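Long-range contacts in periplasmic His/Glu/Gln/Arg/opine family-binding protein (Silicibacter pomeroyi, PDB 3I6V), which binds lysine in the cleft between its two lobes and probably delivers such solutes to an ABC transporter: residues A14-Y18 against D152-L156; D28-L34 against M211-F216; D66-M72 against G179-R185; N87-T92 against D219-Y223. One frame throughout, in Å; residues are numbered along the deposited sequence.

How the interactions relate
Three of the four contacts belong mainly to the lobe that holds both chain ends; interaction 1 reaches across the lysine cleft to the other lobe. Interaction 3 is the most buried and is held mainly by backbone hydrogen bonds, with a salt bridge at one end, whereas interaction 2 is an aromatic helix-helix packing with a charged outer edge. Interaction 4, partly exposed, lays the C-terminal tail on a segment joining the lobes. Two residues tie the set together. Glu31 of 28-34 probably hydrogen-bonds through OE2 to Gly71 N of interaction 3 and Tyr88 OH of interaction 4, and Tyr18 of interaction 1 packs on Phe216 and Ile89. Interactions 1 and 3 both touch the lysine.

Interaction 1 of 4, residues A14-Y18 against D152-L156; sequences AYPPY and DRDYL. With LYS (lysine), chain B.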
loop_
_atom_site.group_PDB
_atom_site.type_symbol
_atom_site.label_atom_id
_atom_site.label_comp_id
_atom_site.label_asym_id
_atom_site.label_seq_id
_atom_site.Cartn_x
_atom_site.Cartn_y
_atom_site.Cartn_z
ATOM N N ALA A 14 -1.580 9.280 0.712
ATOM C CA ALA A 14 -2.872 9.256 0.035
ATOM C C ALA A 14 -3.467 7.863 -0.023
ATOM O O ALA A 14 -4.201 7.532 -0.945
ATOM C CB ALA A 14 -2.750 9.880 -1.385
ATOM N N TYR A 15 -3.184 7.047 0.982
ATOM C CA TYR A 15 -3.555 5.640 0.875
ATOM C C TYR A 15 -4.066 5.126 2.211
ATOM O O TYR A 15 -3.438 4.251 2.822
ATOM C CB TYR A 15 -2.319 4.838 0.383
ATOM C CG TYR A 15 -2.584 3.406 -0.024
ATOM C CD1 TYR A 15 -3.752 3.052 -0.746
ATOM C CD2 TYR A 15 -1.664 2.398 0.297
ATOM C CE1 TYR A 15 -3.986 1.713 -1.158
ATOM C CE2 TYR A 15 -1.890 1.052 -0.107
ATOM C CZ TYR A 15 -3.060 0.728 -0.819
ATOM O OH TYR A 15 -3.283 -0.558 -1.210
ATOM N N PRO A 16 -5.217 5.689 2.697
ATOM C CA PRO A 16 -5.695 5.267 4.019
ATOM C C PRO A 16 -6.206 3.809 4.003
ATOM O O PRO A 16 -6.745 3.329 2.993
ATOM C CB PRO A 16 -6.846 6.276 4.326
ATOM C CG PRO A 16 -7.312 6.728 2.975
ATOM C CD PRO A 16 -6.068 6.740 2.095
ATOM N N PRO A 17 -6.038 3.082 5.100
ATOM C CA PRO A 17 -5.495 3.467 6.362
ATOM C C PRO A 17 -3.970 3.226 6.481
ATOM O O PRO A 17 -3.416 3.451 7.562
ATOM C CB PRO A 17 -6.275 2.564 7.339
ATOM C CG PRO A 17 -6.547 1.341 6.574
ATOM C CD PRO A 17 -6.538 1.696 5.123
ATOM N N TYR A 18 -3.309 2.772 5.405
ATOM C CA TYR A 18 -1.848 2.586 5.449
ATOM C C TYR A 18 -1.120 3.898 5.753
ATOM O O TYR A 18 -0.321 3.983 6.695
ATOM C CB TYR A 18 -1.333 2.074 4.086
ATOM C CG TYR A 18 -1.894 0.745 3.673
ATOM C CD1 TYR A 18 -3.077 0.670 2.926
ATOM C CD2 TYR A 18 -1.239 -0.445 4.015
ATOM C CE1 TYR A 18 -3.616 -0.584 2.520
ATOM C CE2 TYR A 18 -1.755 -1.721 3.613
ATOM C CZ TYR A 18 -2.928 -1.770 2.860
ATOM O OH TYR A 18 -3.438 -2.991 2.456
ATOM N N ASP A 152 -6.258 -3.134 -3.645
ATOM C CA ASP A 152 -5.984 -3.868 -2.431
ATOM C C ASP A 152 -7.250 -3.953 -1.592
ATOM O O ASP A 152 -7.966 -2.923 -1.417
ATOM C CB ASP A 152 -4.917 -3.121 -1.669
ATOM C CG ASP A 152 -4.546 -3.784 -0.408
ATOM O OD1 ASP A 152 -3.737 -4.742 -0.454
ATOM O OD2 ASP A 152 -5.031 -3.299 0.646
ATOM N N ARG A 153 -7.533 -5.159 -1.089
ATOM C CA ARG A 153 -8.752 -5.417 -0.354
ATOM C C ARG A 153 -8.799 -4.573 0.926
ATOM O O ARG A 153 -9.868 -4.060 1.292
ATOM C CB ARG A 153 -8.920 -6.901 0.005
ATOM C CG ARG A 153 -10.292 -7.191 0.679
ATOM C CD ARG A 153 -10.569 -8.693 0.948
ATOM N NE ARG A 153 -11.810 -8.764 1.700
ATOM C CZ ARG A 153 -13.023 -8.776 1.153
ATOM N NH1 ARG A 153 -13.187 -8.790 -0.170
ATOM N NH2 ARG A 153 -14.082 -8.812 1.943
ATOM N N ASP A 154 -7.673 -4.432 1.615
ATOM C CA ASP A 154 -7.706 -3.657 2.836
ATOM C C ASP A 154 -7.921 -2.159 2.627
ATOM O O ASP A 154 -8.432 -1.476 3.533
ATOM C CB ASP A 154 -6.512 -3.960 3.725
ATOM C CG ASP A 154 -6.593 -5.369 4.313
ATOM O OD1 ASP A 154 -7.585 -6.080 4.037
ATOM O OD2 ASP A 154 -5.670 -5.761 5.027
ATOM N N TYR A 155 -7.555 -1.666 1.441
ATOM C CA TYR A 155 -7.851 -0.298 1.073
ATOM C C TYR A 155 -9.374 -0.191 0.811
ATOM O O TYR A 155 -10.050 0.775 1.255
ATOM C CB TYR A 155 -7.048 0.109 -0.171
ATOM C CG TYR A 155 -7.475 1.442 -0.769
ATOM C CD1 TYR A 155 -7.253 2.653 -0.089
ATOM C CD2 TYR A 155 -8.100 1.488 -2.010
ATOM C CE1 TYR A 155 -7.650 3.888 -0.661
ATOM C CE2 TYR A 155 -8.490 2.681 -2.579
ATOM C CZ TYR A 155 -8.289 3.871 -1.903
ATOM O OH TYR A 155 -8.741 5.018 -2.512
ATOM N N LEU A 156 -9.908 -1.178 0.101
ATOM C CA LEU A 156 -11.336 -1.165 -0.301
ATOM C C LEU A 156 -12.350 -1.440 0.829
ATOM O O LEU A 156 -13.442 -0.882 0.788
ATOM C CB LEU A 156 -11.611 -2.100 -1.482
ATOM C CG LEU A 156 -10.920 -1.740 -2.798
ATOM C CD1 LEU A 156 -10.941 -2.960 -3.767
ATOM C CD2 LEU A 156 -11.487 -0.471 -3.477
HETATM N N LYS B . 0.350 -3.239 -2.715
HETATM C CA LYS B . 0.057 -2.840 -4.131
HETATM C C LYS B . 1.334 -2.625 -4.911
HETATM O O LYS B . 2.413 -2.637 -4.301
HETATM C CB LYS B . -0.807 -1.555 -4.164
HETATM C CG LYS B . -0.110 -0.292 -3.657
HETATM C CD LYS B . -1.112 0.914 -3.670
HETATM C CE LYS B . -0.447 2.272 -3.240
HETATM N NZ LYS B . -1.519 3.391 -3.169
HETATM O OXT LYS B . 1.304 -2.415 -6.158
HETATM O O HOH W 1 -4.625 -0.554 -3.731
HETATM O O HOH W 2 -9.389 3.067 2.634
#
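The loop after the short strand 14-15 packs against the first turn of helix 153-162, with Pro16 and Tyr155 the nearest pair at 6.7 Å between CA atoms. A cis peptide before Pro17 bends the loop here. Asp152 is the N-cap residue: its OD2 accepts from Tyr155 N at 3.1 Å, and the same oxygen takes a very short hydrogen bond of 2.4 Å from Tyr18 OH. In the two-lobed fold of periplasmic solute-binding proteins the two segments belong to opposite lobes, so this bond spans the cleft, as expected of a closed, ligand-bound form. Tyr15 lies beside it. Its ring meets that of Tyr155 obliquely, Tyr15 CE1 to Tyr155 CG at 3.5 Å, and the ligand's NZ sits over one face, 3.3 Å from Tyr15 CD1. Two waters bridge the segments: one joins Tyr15 OH (2.9 Å) to Asp152 N (3.1 Å), and the other donates to Pro16 O (2.7 Å) and Tyr155 O (2.8 Å).

Interaction 2 of 4, residues D28-L34 against M211-F216; sequences DGFEREL and MIKKWF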
loop_
_atom_site.group_PDB
_atom_site.type_symbol
_atom_site.label_atom_id
_atom_site.label_comp_id
_atom_site.label_asym_id
_atom_site.label_seq_id
_atom_site.Cartn_x
_atom_site.Cartn_y
_atom_site.Cartn_z
ATOM N N ASP A 28 0.104 10.394 8.696
ATOM C CA ASP A 28 -0.640 9.674 9.688
ATOM C C ASP A 28 -0.945 8.293 9.107
ATOM O O ASP A 28 -0.641 8.021 7.953
ATOM C CB ASP A 28 -1.969 10.438 9.939
ATOM C CG ASP A 28 -2.549 10.199 11.329
ATOM O OD1 ASP A 28 -2.348 9.093 11.905
ATOM O OD2 ASP A 28 -3.270 11.123 11.834
ATOM N N GLY A 29 -1.547 7.420 9.896
ATOM C CA GLY A 29 -1.892 6.092 9.406
ATOM C C GLY A 29 -1.081 4.991 10.063
ATOM O O GLY A 29 -0.231 5.234 10.906
ATOM N N PHE A 30 -1.375 3.760 9.675
ATOM C CA PHE A 30 -0.653 2.583 10.162
ATOM C C PHE A 30 0.863 2.750 10.066
ATOM O O PHE A 30 1.606 2.488 11.020
ATOM C CB PHE A 30 -1.100 1.339 9.372
ATOM C CG PHE A 30 -0.292 0.114 9.683
ATOM C CD1 PHE A 30 -0.473 -0.561 10.894
ATOM C CD2 PHE A 30 0.653 -0.357 8.773
ATOM C CE1 PHE A 30 0.270 -1.704 11.192
ATOM C CE2 PHE A 30 1.419 -1.503 9.054
ATOM C CZ PHE A 30 1.237 -2.175 10.256
ATOM N N GLU A 31 1.295 3.203 8.905
ATOM C CA GLU A 31 2.694 3.328 8.588
ATOM C C GLU A 31 3.398 4.460 9.293
ATOM O O GLU A 31 4.612 4.395 9.482
ATOM C CB GLU A 31 2.885 3.402 7.058
ATOM C CG GLU A 31 2.542 2.025 6.464
ATOM C CD GLU A 31 2.486 1.993 4.950
ATOM O OE1 GLU A 31 2.097 3.014 4.329
ATOM O OE2 GLU A 31 2.829 0.921 4.385
ATOM N N ARG A 32 2.659 5.500 9.689
ATOM C CA ARG A 32 3.246 6.545 10.533
ATOM C C ARG A 32 3.609 5.918 11.864
ATOM O O ARG A 32 4.717 6.094 12.353
ATOM C CB ARG A 32 2.251 7.705 10.820
ATOM C CG ARG A 32 2.778 8.708 11.878
ATOM C CD ARG A 32 4.008 9.390 11.279
ATOM N NE ARG A 32 4.789 10.259 12.171
ATOM C CZ ARG A 32 4.748 11.593 12.139
ATOM N NH1 ARG A 32 3.906 12.219 11.311
ATOM N NH2 ARG A 32 5.538 12.305 12.949
ATOM N N GLU A 33 2.648 5.236 12.471
ATOM C CA GLU A 33 2.892 4.620 13.769
ATOM C C GLU A 33 3.983 3.548 13.672
ATOM O O GLU A 33 4.875 3.442 14.539
ATOM C CB GLU A 33 1.616 3.989 14.300
ATOM C CG GLU A 33 1.735 3.634 15.766
ATOM C CD GLU A 33 0.529 2.907 16.321
ATOM O OE1 GLU A 33 -0.593 3.055 15.787
ATOM O OE2 GLU A 33 0.713 2.184 17.313
ATOM N N LEU A 34 3.903 2.738 12.623
ATOM C CA LEU A 34 4.897 1.677 12.456
ATOM C C LEU A 34 6.280 2.265 12.236
ATOM O O LEU A 34 7.223 1.921 12.941
ATOM C CB LEU A 34 4.510 0.745 11.298
ATOM C CG LEU A 34 5.570 -0.323 10.967
ATOM C CD1 LEU A 34 5.702 -1.342 12.132
ATOM C CD2 LEU A 34 5.172 -1.005 9.694
ATOM N N MET A 211 -0.577 -3.703 16.368
ATOM C CA MET A 211 -0.674 -2.547 15.459
ATOM C C MET A 211 -1.507 -2.898 14.230
ATOM O O MET A 211 -2.358 -2.122 13.828
ATOM C CB MET A 211 0.723 -2.002 15.109
ATOM C CG MET A 211 0.752 -0.614 14.471
ATOM S SD MET A 211 2.383 0.077 14.247
ATOM C CE MET A 211 3.050 0.065 15.915
ATOM N N ILE A 212 -1.320 -4.097 13.678
ATOM C CA ILE A 212 -2.084 -4.489 12.528
ATOM C C ILE A 212 -3.597 -4.560 12.831
ATOM O O ILE A 212 -4.414 -4.043 12.061
ATOM C CB ILE A 212 -1.616 -5.832 11.940
ATOM C CG1 ILE A 212 -0.205 -5.694 11.323
ATOM C CG2 ILE A 212 -2.616 -6.283 10.897
ATOM C CD1 ILE A 212 0.400 -7.033 10.829
ATOM N N LYS A 213 -3.958 -5.221 13.933
ATOM C CA LYS A 213 -5.373 -5.338 14.326
ATOM C C LYS A 213 -5.954 -3.949 14.643
ATOM O O LYS A 213 -7.047 -3.633 14.205
ATOM C CB LYS A 213 -5.554 -6.328 15.502
ATOM C CG LYS A 213 -5.393 -7.797 15.106
ATOM C CD LYS A 213 -5.267 -8.718 16.323
ATOM C CE LYS A 213 -5.020 -10.169 15.891
ATOM N NZ LYS A 213 -4.000 -10.845 16.808
ATOM N N LYS A 214 -5.202 -3.112 15.361
ATOM C CA LYS A 214 -5.633 -1.727 15.645
ATOM C C LYS A 214 -6.094 -1.015 14.347
ATOM O O LYS A 214 -7.213 -0.454 14.280
ATOM C CB LYS A 214 -4.508 -0.946 16.346
ATOM C CG LYS A 214 -4.868 0.498 16.670
ATOM C CD LYS A 214 -3.641 1.266 17.187
ATOM C CE LYS A 214 -3.941 2.773 17.295
ATOM N NZ LYS A 214 -2.719 3.509 17.730
ATOM N N TRP A 215 -5.254 -1.063 13.305
ATOM C CA TRP A 215 -5.551 -0.330 12.070
ATOM C C TRP A 215 -6.395 -1.077 11.025
ATOM O O TRP A 215 -7.129 -0.450 10.283
ATOM C CB TRP A 215 -4.261 0.191 11.443
ATOM C CG TRP A 215 -3.631 1.290 12.222
ATOM C CD1 TRP A 215 -2.697 1.168 13.215
ATOM C CD2 TRP A 215 -3.882 2.689 12.081
ATOM N NE1 TRP A 215 -2.341 2.405 13.688
ATOM C CE2 TRP A 215 -3.063 3.358 13.018
ATOM C CE3 TRP A 215 -4.726 3.451 11.247
ATOM C CZ2 TRP A 215 -3.055 4.757 13.145
ATOM C CZ3 TRP A 215 -4.728 4.834 11.384
ATOM C CH2 TRP A 215 -3.899 5.472 12.325
ATOM N N PHE A 216 -6.285 -2.405 10.967
ATOM C CA PHE A 216 -6.932 -3.188 9.913
ATOM C C PHE A 216 -8.097 -4.057 10.405
ATOM O O PHE A 216 -8.812 -4.649 9.592
ATOM C CB PHE A 216 -5.893 -4.025 9.118
ATOM C CG PHE A 216 -4.894 -3.181 8.379
ATOM C CD1 PHE A 216 -3.639 -2.947 8.926
ATOM C CD2 PHE A 216 -5.225 -2.589 7.159
ATOM C CE1 PHE A 216 -2.687 -2.134 8.269
ATOM C CE2 PHE A 216 -4.299 -1.756 6.487
ATOM C CZ PHE A 216 -3.028 -1.522 7.043
#
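Glu33 OE1 takes two hydrogen bonds from the opposing helix: one of 2.8 Å from Trp215 NE1, nearly straight at 173°, and one of 2.9 Å from Lys214 NZ that makes a salt bridge. Next to this polar edge the indole lies flat against the start of helix 30-42: Phe30 CA stands 3.7 Å from the centroid of the Trp215 five-membered ring and Gly29 CA 4.0 Å from that of the six-membered ring, both CH-pi contacts. Deeper in, Phe30 is a knob among Met211, Ile212, Trp215 and Phe216. It packs offset edge-to-face on the five-membered ring of Trp215 and receives the edge of Phe216 on its own face, centroids 5.2 Å apart, while Met211 SD lies obliquely 4.8 Å from the Phe30 centroid. The C-terminal helix 207-216 thus packs nearly antiparallel to helix 30-42 (segment axes at 155°, 10.6 Å apart) in the lobe carrying both chain ends. Trp215 serves both chemistries, burying its face on backbone carbons while its NE1 is satisfied by a carboxylate.

Interaction 3 of 4, residues D66-M72 against G179-R185; sequences DTIIAGM and GVGMGLR. With LYS (lysine), chain B.
The two segments pair, part round a water and meet again in one lobe of a type II periplasmic-binding-protein fold, where 179-185, returning from the other lobe, runs antiparallel to 66-72. Ile68 (phi/psi -113/120) and Gly183 (-102/141), both extended, form a single hydrogen-bonded bridge with CA atoms 4.7 Å apart: Ile68 N to Gly183 O is 2.7 Å, Gly183 N to Ile68 O 2.9 Å. A CB on Gly183 would lie only 3.6 Å from Ile68 CB, so lacking one lets the strands come close. Beyond Ile69 the first segment bows away and turns at Gly71 (54/32), returning so that Gly181 N bonds Met72 O at 3.1 Å. A water fills the bow, accepting from Ala70 N and Met72 N and donating to Gly181 O. At the far end Arg185 (chi1 to chi3 m, t, m) makes a salt bridge from NH2 to Asp66 OD1, 2.8 Å, and a second water links Asp66 O to Arg185 N. Met182 (chi1 m) packs its CG 4.2 Å from Ile69 CB. Val180, chi1 t, sets CG1 3.4 Å from Gly71 CA at the pocket wall, where Gly71 O accepts from the ligand's N at 3.0 Å.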
loop_
_atom_site.group_PDB
_atom_site.type_symbol
_atom_site.label_atom_id
_atom_site.label_comp_id
_atom_site.label_asym_id
_atom_site.label_seq_id
_atom_site.Cartn_x
_atom_site.Cartn_y
_atom_site.Cartn_z
ATOM N N ASP A 66 15.037 8.244 2.042
ATOM C CA ASP A 66 15.854 7.045 2.249
ATOM C C ASP A 66 15.100 5.733 2.315
ATOM O O ASP A 66 15.732 4.670 2.231
ATOM C CB ASP A 66 16.714 7.202 3.510
ATOM C CG ASP A 66 17.530 8.492 3.483
ATOM O OD1 ASP A 66 18.257 8.729 2.491
ATOM O OD2 ASP A 66 17.387 9.298 4.427
ATOM N N THR A 67 13.794 5.782 2.520
ATOM C CA THR A 67 12.992 4.565 2.534
ATOM C C THR A 67 11.658 4.805 1.840
ATOM O O THR A 67 11.211 5.965 1.717
ATOM C CB THR A 67 12.676 4.064 3.973
ATOM O OG1 THR A 67 11.699 4.944 4.568
ATOM C CG2 THR A 67 13.913 4.021 4.859
ATOM N N ILE A 68 11.024 3.726 1.391
ATOM C CA ILE A 68 9.615 3.785 0.981
ATOM C C ILE A 68 8.816 2.947 1.963
ATOM O O ILE A 68 9.117 1.771 2.130
ATOM C CB ILE A 68 9.416 3.262 -0.452
ATOM C CG1 ILE A 68 10.133 4.180 -1.446
ATOM C CG2 ILE A 68 7.913 3.156 -0.800
ATOM C CD1 ILE A 68 10.165 3.592 -2.876
ATOM N N ILE A 69 7.855 3.562 2.658
ATOM C CA ILE A 69 6.957 2.823 3.523
ATOM C C ILE A 69 5.555 3.333 3.141
ATOM O O ILE A 69 5.110 4.395 3.600
ATOM C CB ILE A 69 7.327 2.986 5.024
ATOM C CG1 ILE A 69 6.422 2.135 5.928
ATOM C CG2 ILE A 69 7.392 4.497 5.452
ATOM C CD1 ILE A 69 6.853 2.184 7.439
ATOM N N ALA A 70 4.910 2.620 2.220
ATOM C CA ALA A 70 3.804 3.191 1.444
ATOM C C ALA A 70 2.938 2.080 0.865
ATOM O O ALA A 70 2.566 2.121 -0.313
ATOM C CB ALA A 70 4.365 4.103 0.290
ATOM N N GLY A 71 2.634 1.078 1.686
ATOM C CA GLY A 71 1.809 -0.075 1.264
ATOM C C GLY A 71 2.308 -0.789 0.009
ATOM O O GLY A 71 1.507 -1.321 -0.751
ATOM N N MET A 72 3.628 -0.811 -0.193
ATOM C CA MET A 72 4.239 -1.322 -1.448
ATOM C C MET A 72 4.502 -2.825 -1.290
ATOM O O MET A 72 5.258 -3.207 -0.404
ATOM C CB MET A 72 5.579 -0.621 -1.731
ATOM C CG MET A 72 6.277 -1.021 -3.112
ATOM S SD MET A 72 7.758 -0.076 -3.510
ATOM C CE MET A 72 6.975 1.338 -4.245
ATOM N N GLY A 179 3.368 -9.464 0.162
ATOM C CA GLY A 179 3.230 -8.768 1.431
ATOM C C GLY A 179 3.870 -7.391 1.263
ATOM O O GLY A 179 4.725 -7.203 0.407
ATOM N N VAL A 180 3.440 -6.426 2.072
ATOM C CA VAL A 180 3.989 -5.079 2.031
ATOM C C VAL A 180 5.344 -5.043 2.790
ATOM O O VAL A 180 5.486 -5.610 3.883
ATOM C CB VAL A 180 2.952 -4.078 2.620
ATOM C CG1 VAL A 180 3.497 -2.702 2.609
ATOM C CG2 VAL A 180 1.670 -4.097 1.753
ATOM N N GLY A 181 6.337 -4.382 2.212
ATOM C CA GLY A 181 7.652 -4.264 2.849
ATOM C C GLY A 181 8.190 -2.891 2.581
ATOM O O GLY A 181 7.645 -2.165 1.733
ATOM N N MET A 182 9.235 -2.506 3.306
ATOM C CA MET A 182 9.860 -1.188 3.077
ATOM C C MET A 182 10.849 -1.326 1.964
ATOM O O MET A 182 11.606 -2.333 1.904
ATOM C CB MET A 182 10.639 -0.681 4.325
ATOM C CG MET A 182 9.794 -0.415 5.590
ATOM S SD MET A 182 10.731 0.062 7.114
ATOM C CE MET A 182 11.802 1.252 6.314
ATOM N N GLY A 183 10.899 -0.307 1.122
ATOM C CA GLY A 183 11.849 -0.263 0.026
ATOM C C GLY A 183 13.002 0.663 0.384
ATOM O O GLY A 183 12.806 1.690 1.030
ATOM N N LEU A 184 14.216 0.284 0.000
ATOM C CA LEU A 184 15.402 1.123 0.182
ATOM C C LEU A 184 16.307 1.006 -1.025
ATOM O O LEU A 184 16.176 0.053 -1.802
ATOM C CB LEU A 184 16.222 0.672 1.398
ATOM C CG LEU A 184 15.518 0.839 2.751
ATOM C CD1 LEU A 184 14.857 -0.487 3.125
ATOM C CD2 LEU A 184 16.562 1.237 3.785
ATOM N N ARG A 185 17.274 1.918 -1.142
ATOM C CA ARG A 185 18.218 1.833 -2.256
ATOM C C ARG A 185 19.034 0.553 -2.093
ATOM O O ARG A 185 19.281 0.104 -0.960
ATOM C CB ARG A 185 19.182 3.034 -2.310
ATOM C CG ARG A 185 18.541 4.384 -2.806
ATOM C CD ARG A 185 19.609 5.536 -2.739
ATOM N NE ARG A 185 19.919 5.888 -1.334
ATOM C CZ ARG A 185 19.129 6.649 -0.567
ATOM N NH1 ARG A 185 17.990 7.151 -1.062
ATOM N NH2 ARG A 185 19.467 6.899 0.695
HETATM N N LYS B . 0.350 -3.239 -2.715
HETATM C CA LYS B . 0.057 -2.840 -4.131
HETATM C C LYS B . 1.334 -2.625 -4.911
HETATM O O LYS B . 2.413 -2.637 -4.301
HETATM C CB LYS B . -0.807 -1.555 -4.164
HETATM C CG LYS B . -0.110 -0.292 -3.657
HETATM C CD LYS B . -1.112 0.914 -3.670
HETATM C CE LYS B . -0.447 2.272 -3.240
HETATM N NZ LYS B . -1.519 3.391 -3.169
HETATM O OXT LYS B . 1.304 -2.415 -6.158
HETATM O O HOH W 3 17.788 3.906 0.817
HETATM O O HOH W 4 5.749 -0.205 1.835
#

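Interaction 4 of 4, residues N87-T92 against D219-Y223; sequences NYIPPT and DAAVY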
loop_
_atom_site.group_PDB
_atom_site.type_symbol
_atom_site.label_atom_id
_atom_site.label_comp_id
_atom_site.label_asym_id
_atom_site.label_seq_id
_atom_site.Cartn_x
_atom_site.Cartn_y
_atom_site.Cartn_z
ATOM N N ASN A 87 8.466 -8.585 4.827
ATOM C CA ASN A 87 7.161 -7.947 4.894
ATOM C C ASN A 87 6.808 -7.476 6.350
ATOM O O ASN A 87 7.351 -7.994 7.341
ATOM C CB ASN A 87 6.043 -8.757 4.204
ATOM C CG ASN A 87 5.791 -10.167 4.814
ATOM O OD1 ASN A 87 5.892 -10.410 6.031
ATOM N ND2 ASN A 87 5.398 -11.083 3.946
ATOM N N TYR A 88 5.975 -6.439 6.447
ATOM C CA TYR A 88 5.500 -6.010 7.751
ATOM C C TYR A 88 3.976 -6.095 7.852
ATOM O O TYR A 88 3.408 -5.896 8.931
ATOM C CB TYR A 88 6.065 -4.662 8.145
ATOM C CG TYR A 88 5.767 -3.553 7.166
ATOM C CD1 TYR A 88 6.754 -3.085 6.285
ATOM C CD2 TYR A 88 4.495 -2.970 7.119
ATOM C CE1 TYR A 88 6.479 -2.044 5.363
ATOM C CE2 TYR A 88 4.205 -1.939 6.210
ATOM C CZ TYR A 88 5.192 -1.474 5.361
ATOM O OH TYR A 88 4.890 -0.482 4.459
ATOM N N ILE A 89 3.332 -6.413 6.736
ATOM C CA ILE A 89 1.981 -6.945 6.740
ATOM C C ILE A 89 2.030 -8.214 5.877
ATOM O O ILE A 89 2.697 -8.216 4.841
ATOM C CB ILE A 89 0.949 -5.948 6.154
ATOM C CG1 ILE A 89 1.118 -4.541 6.769
ATOM C CG2 ILE A 89 -0.536 -6.484 6.322
ATOM C CD1 ILE A 89 0.173 -3.489 6.142
ATOM N N PRO A 90 1.352 -9.306 6.322
ATOM C CA PRO A 90 1.269 -10.512 5.514
ATOM C C PRO A 90 0.575 -10.235 4.179
ATOM O O PRO A 90 -0.182 -9.243 4.076
ATOM C CB PRO A 90 0.435 -11.501 6.391
ATOM C CG PRO A 90 0.714 -11.005 7.831
ATOM C CD PRO A 90 0.739 -9.482 7.658
ATOM N N PRO A 91 0.832 -11.091 3.164
ATOM C CA PRO A 91 0.186 -10.890 1.869
ATOM C C PRO A 91 -1.319 -10.805 2.080
ATOM O O PRO A 91 -1.881 -11.629 2.815
ATOM C CB PRO A 91 0.554 -12.161 1.079
ATOM C CG PRO A 91 1.801 -12.706 1.758
ATOM C CD PRO A 91 1.671 -12.314 3.203
ATOM N N THR A 92 -1.966 -9.784 1.525
ATOM C CA THR A 92 -3.454 -9.745 1.572
ATOM C C THR A 92 -4.062 -9.627 0.162
ATOM O O THR A 92 -3.376 -9.266 -0.790
ATOM C CB THR A 92 -4.004 -8.668 2.545
ATOM O OG1 THR A 92 -3.443 -7.396 2.215
ATOM C CG2 THR A 92 -3.652 -9.010 4.032
ATOM N N ASP A 219 -10.053 -9.079 12.563
ATOM C CA ASP A 219 -9.940 -10.224 11.668
ATOM C C ASP A 219 -8.786 -10.149 10.668
ATOM O O ASP A 219 -8.621 -11.069 9.856
ATOM C CB ASP A 219 -11.265 -10.466 10.939
ATOM C CG ASP A 219 -12.301 -11.150 11.831
ATOM O OD1 ASP A 219 -11.908 -12.022 12.666
ATOM O OD2 ASP A 219 -13.508 -10.813 11.703
ATOM N N ALA A 220 -7.995 -9.079 10.733
ATOM C CA ALA A 220 -6.825 -8.906 9.854
ATOM C C ALA A 220 -5.822 -10.067 9.970
ATOM O O ALA A 220 -5.611 -10.631 11.055
ATOM C CB ALA A 220 -6.136 -7.579 10.136
ATOM N N ALA A 221 -5.215 -10.423 8.843
ATOM C CA ALA A 221 -4.159 -11.425 8.827
ATOM C C ALA A 221 -2.963 -10.942 9.647
ATOM O O ALA A 221 -2.489 -9.806 9.482
ATOM C CB ALA A 221 -3.757 -11.746 7.374
ATOM N N VAL A 222 -2.489 -11.787 10.559
ATOM C CA VAL A 222 -1.353 -11.435 11.409
ATOM C C VAL A 222 -0.255 -12.499 11.339
ATOM O O VAL A 222 -0.399 -13.477 10.641
ATOM C CB VAL A 222 -1.793 -11.205 12.861
ATOM C CG1 VAL A 222 -2.580 -9.902 12.956
ATOM C CG2 VAL A 222 -2.612 -12.418 13.383
ATOM N N TYR A 223 0.846 -12.297 12.042
ATOM C CA TYR A 223 1.977 -13.222 11.958
ATOM C C TYR A 223 1.891 -14.462 12.884
ATOM O O TYR A 223 1.684 -14.293 14.077
ATOM C CB TYR A 223 3.272 -12.445 12.172
ATOM C CG TYR A 223 3.563 -11.515 10.987
ATOM C CD1 TYR A 223 3.253 -10.149 11.045
ATOM C CD2 TYR A 223 4.085 -12.029 9.800
ATOM C CE1 TYR A 223 3.503 -9.294 9.950
ATOM C CE2 TYR A 223 4.343 -11.192 8.682
ATOM C CZ TYR A 223 4.048 -9.835 8.771
ATOM O OH TYR A 223 4.328 -9.044 7.684
#
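After helix 207-216 the chain trails off in an extended tail without regular structure, laid along 87-92, the segment that leads from strand 83-89 to strand 93-98 and so from one lobe to the other in this two-lobed binding-protein fold. The tail first makes contact at Ala221, whose CB points toward the partner and lies 4.3 Å from both Pro90 CB and Thr92 CG2; its O is 3.7 Å from Pro90 CD. Pro90 and Ala221 are the nearest pair, 6.4 Å between CA atoms. Val222 points its CB away from the partner, its side chain touching Asn209 of helix 207-216, and offers its carbonyl, with O 3.9 Å from Pro90 CG. Tyr223, the last modelled residue, has the most surface buried by 87-92. Its ring lies over Pro90, whose CG stands 3.7 Å from the ring centroid and 14° off the normal, a CH-pi contact; Pro90 CD reaches Tyr223 CZ at 3.5 Å. Lys203 adds a cation-pi contact to the same ring. The hydroxyl sits by the corner the chain turns at Tyr88, close to several backbone atoms, but it bonds to a side chain: Tyr223 OH donates to Asn87 OD1 at 2.7 Å.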